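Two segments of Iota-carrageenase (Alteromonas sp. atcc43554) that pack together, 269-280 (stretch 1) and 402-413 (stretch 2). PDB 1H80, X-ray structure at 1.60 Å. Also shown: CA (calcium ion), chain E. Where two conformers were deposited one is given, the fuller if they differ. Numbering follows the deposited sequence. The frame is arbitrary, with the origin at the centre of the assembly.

Stretch 1, residues 269-280: VSCGSAVRSDSG
Stretch 2 402-413: PSLAAVIDTTPE

The two stretches lie side by side as parallel strands, 275-277 against 407-409, with axes 4.7 Å apart at closest approach and N-to-C directions only 4° apart. Register follows from the CA pairs: Val 275 with Val 407 at 4.9 Å, Arg 276 with Ile 408 at 4.6 Å and Ser 277 with Asp 409 at 4.7 Å. Phi/psi values in these six residues, from -122 to -138 and 103 to 139, describe extended chain. Together the stretches bury 686 Å².

Ile 408 contributes most, 79 Å². Its backbone reaches both ways along the neighbour, as a parallel ladder requires: Ile 408 N donates to Val 275 O (2.9 Å, 165°), and Ile 408 O accepts from Ser 277 N (2.8 Å, 151°). Its side chain (chi1 m, chi2 t) shares a face with Arg 276, whose CG lies 4.4 Å from Ile 408 CB, while Ile 408 CG1 approaches Ser 273 OG at 3.6 Å. The extended Arg 276 (chi1 to chi3 all t) turns its charge to its own stretch: NE to Asp 278 OD1 is 2.9 Å, and NH2 to Asp 278 OD2, a salt bridge, 2.8 Å.

Ser 277 (63 Å², chi1 m) occupies the other face with Val 275, Val 407 and Asp 409; its CB lies 4.3 Å from Asp 409 CG. Ser 277 O continues the ladder by accepting from Thr 410 N (2.9 Å, 166°), and a water joins Ser 277 OG (2.7 Å) to Ile 408 O (3.0 Å).

Beyond the strand, Ser 279 (56 Å², chi1 t) places OG 3.1 Å from Pro 412 CD. Nearby, Thr 411 OG1 binds calcium at 2.5 Å and donates to Asp 409 OD1 at 2.6 Å.

Toward the N-terminal ends of the stretches, Gly 272 O accepts from Leu 404 N (3.0 Å) and Ala 405 N (3.2 Å), and Ala 274 N donates to Ala 406 O (2.8 Å).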

# COMPACT_ATOMS: atom_id res chain seq x y z
N VAL A 269 0.34 -13.35 -9.17
CA VAL A 269 -0.04 -14.75 -9.22
C VAL A 269 -1.42 -14.83 -8.60
O VAL A 269 -1.60 -14.54 -7.42
CB VAL A 269 0.93 -15.65 -8.43
CG1 VAL A 269 0.46 -17.10 -8.51
CG2 VAL A 269 2.34 -15.52 -8.99
N SER A 270 -2.39 -15.20 -9.42
CA SER A 270 -3.76 -15.31 -8.96
C SER A 270 -4.29 -13.98 -8.39
O SER A 270 -4.91 -13.97 -7.33
CB SER A 270 -3.88 -16.42 -7.91
OG SER A 270 -5.23 -16.68 -7.57
N CYS A 271 -4.03 -12.86 -9.07
CA CYS A 271 -4.57 -11.56 -8.63
C CYS A 271 -5.57 -11.10 -9.68
O CYS A 271 -5.63 -11.67 -10.78
CB CYS A 271 -3.49 -10.47 -8.49
SG CYS A 271 -2.18 -11.03 -7.37
N GLY A 272 -6.35 -10.09 -9.34
CA GLY A 272 -7.33 -9.57 -10.27
C GLY A 272 -6.60 -9.21 -11.55
O GLY A 272 -7.00 -9.59 -12.66
N SER A 273 -5.51 -8.47 -11.39
CA SER A 273 -4.67 -8.07 -12.51
C SER A 273 -3.32 -7.72 -11.89
O SER A 273 -3.21 -7.64 -10.66
CB SER A 273 -5.25 -6.86 -13.25
OG SER A 273 -5.24 -5.70 -12.44
N ALA A 274 -2.30 -7.53 -12.71
CA ALA A 274 -0.99 -7.18 -12.18
C ALA A 274 -0.93 -5.68 -11.93
O ALA A 274 -0.44 -5.22 -10.90
CB ALA A 274 0.09 -7.60 -13.16
N VAL A 275 -1.45 -4.92 -12.89
CA VAL A 275 -1.47 -3.47 -12.79
C VAL A 275 -2.90 -2.99 -12.96
O VAL A 275 -3.65 -3.51 -13.79
CB VAL A 275 -0.61 -2.82 -13.89
CG1 VAL A 275 -0.63 -1.30 -13.74
CG2 VAL A 275 0.82 -3.34 -13.81
N ARG A 276 -3.28 -2.01 -12.15
CA ARG A 276 -4.62 -1.46 -12.22
C ARG A 276 -4.57 0.05 -12.11
O ARG A 276 -3.89 0.59 -11.25
CB ARG A 276 -5.48 -2.03 -11.10
CG ARG A 276 -6.81 -1.33 -10.94
CD ARG A 276 -7.58 -1.92 -9.77
NE ARG A 276 -8.46 -0.93 -9.16
CZ ARG A 276 -9.14 -1.13 -8.04
NH1 ARG A 276 -9.06 -2.29 -7.41
NH2 ARG A 276 -9.91 -0.17 -7.55
N SER A 277 -5.30 0.73 -12.99
CA SER A 277 -5.35 2.18 -12.98
C SER A 277 -6.80 2.63 -12.97
O SER A 277 -7.58 2.23 -13.84
CB SER A 277 -4.62 2.76 -14.19
OG SER A 277 -3.25 2.40 -14.16
N ASP A 278 -7.16 3.44 -11.98
CA ASP A 278 -8.52 3.94 -11.85
C ASP A 278 -8.59 5.38 -12.30
O ASP A 278 -7.62 6.13 -12.19
CB ASP A 278 -8.98 3.89 -10.39
CG ASP A 278 -9.08 2.48 -9.85
OD1 ASP A 278 -8.91 1.51 -10.62
OD2 ASP A 278 -9.34 2.35 -8.63
N SER A 279 -9.75 5.78 -12.79
CA SER A 279 -9.93 7.15 -13.23
C SER A 279 -9.93 8.07 -12.02
O SER A 279 -10.32 7.68 -10.92
CB SER A 279 -11.26 7.30 -13.97
OG SER A 279 -11.52 8.65 -14.29
N GLY A 280 -9.45 9.30 -12.21
CA GLY A 280 -9.48 10.25 -11.13
C GLY A 280 -10.93 10.69 -11.12
O GLY A 280 -11.61 10.55 -12.14
N PRO A 402 -11.26 -16.39 -10.24
CA PRO A 402 -10.18 -16.37 -11.24
C PRO A 402 -9.65 -14.98 -11.57
O PRO A 402 -10.37 -13.98 -11.47
CB PRO A 402 -10.82 -17.03 -12.46
CG PRO A 402 -11.91 -17.89 -11.88
CD PRO A 402 -12.47 -17.01 -10.80
N SER A 403 -8.38 -14.94 -11.96
CA SER A 403 -7.74 -13.70 -12.37
C SER A 403 -8.51 -13.21 -13.58
O SER A 403 -9.02 -14.01 -14.36
CB SER A 403 -6.29 -13.98 -12.76
OG SER A 403 -5.56 -14.48 -11.66
N LEU A 404 -8.59 -11.89 -13.75
CA LEU A 404 -9.33 -11.33 -14.86
C LEU A 404 -8.51 -10.80 -16.03
O LEU A 404 -8.95 -10.85 -17.18
CB LEU A 404 -10.26 -10.22 -14.36
CG LEU A 404 -11.58 -10.70 -13.75
CD1 LEU A 404 -12.28 -9.55 -13.06
CD2 LEU A 404 -12.45 -11.29 -14.85
N ALA A 405 -7.32 -10.29 -15.75
CA ALA A 405 -6.49 -9.74 -16.82
C ALA A 405 -5.08 -9.48 -16.34
O ALA A 405 -4.76 -9.71 -15.17
CB ALA A 405 -7.09 -8.43 -17.31
N ALA A 406 -4.24 -9.01 -17.25
CA ALA A 406 -2.87 -8.67 -16.89
C ALA A 406 -2.90 -7.22 -16.44
O ALA A 406 -2.26 -6.83 -15.46
CB ALA A 406 -1.95 -8.82 -18.10
N VAL A 407 -3.67 -6.41 -17.16
CA VAL A 407 -3.79 -4.99 -16.88
C VAL A 407 -5.23 -4.50 -16.93
O VAL A 407 -6.00 -4.88 -17.81
CB VAL A 407 -2.98 -4.17 -17.89
CG1 VAL A 407 -3.18 -2.67 -17.64
CG2 VAL A 407 -1.50 -4.53 -17.79
N ILE A 408 -5.59 -3.67 -15.96
CA ILE A 408 -6.92 -3.07 -15.92
C ILE A 408 -6.67 -1.57 -15.93
O ILE A 408 -5.92 -1.04 -15.11
CB ILE A 408 -7.69 -3.46 -14.65
CG1 ILE A 408 -8.00 -4.96 -14.67
CG2 ILE A 408 -9.00 -2.67 -14.57
CD1 ILE A 408 -8.73 -5.46 -13.44
N ASP A 409 -7.27 -0.89 -16.90
CA ASP A 409 -7.12 0.55 -17.01
C ASP A 409 -8.49 1.15 -17.27
O ASP A 409 -9.00 1.09 -18.39
CB ASP A 409 -6.19 0.90 -18.17
CG ASP A 409 -5.92 2.39 -18.28
OD1 ASP A 409 -6.80 3.19 -17.89
OD2 ASP A 409 -4.83 2.77 -18.76
N THR A 410 -9.08 1.74 -16.24
CA THR A 410 -10.40 2.33 -16.38
C THR A 410 -10.35 3.86 -16.46
O THR A 410 -11.32 4.53 -16.11
CB THR A 410 -11.34 1.92 -15.22
OG1 THR A 410 -10.75 2.27 -13.97
CG2 THR A 410 -11.58 0.41 -15.25
N THR A 411 -9.23 4.40 -16.92
CA THR A 411 -9.11 5.84 -17.08
C THR A 411 -9.84 6.19 -18.38
O THR A 411 -9.76 5.45 -19.35
CB THR A 411 -7.64 6.30 -17.17
OG1 THR A 411 -7.01 5.70 -18.30
CG2 THR A 411 -6.89 5.92 -15.90
N PRO A 412 -10.55 7.33 -18.40
CA PRO A 412 -11.29 7.77 -19.59
C PRO A 412 -10.42 8.21 -20.76
O PRO A 412 -10.01 9.37 -20.84
CB PRO A 412 -12.15 8.91 -19.04
CG PRO A 412 -11.24 9.52 -18.02
CD PRO A 412 -10.69 8.31 -17.30
N GLU A 413 -10.14 7.28 -21.67
CA GLU A 413 -9.32 7.56 -22.84
C GLU A 413 -9.79 8.79 -23.60
O GLU A 413 -8.97 9.60 -24.06
CB GLU A 413 -9.31 6.35 -23.79
CA CA E . -5.75 7.09 -19.93
O HOH W 1 -4.24 -11.39 -13.20
O HOH W 2 -3.33 0.30 -15.80
O HOH W 3 -9.88 0.09 -12.58
O HOH W 4 -12.25 3.96 -12.63
O HOH W 5 -4.20 5.10 -19.86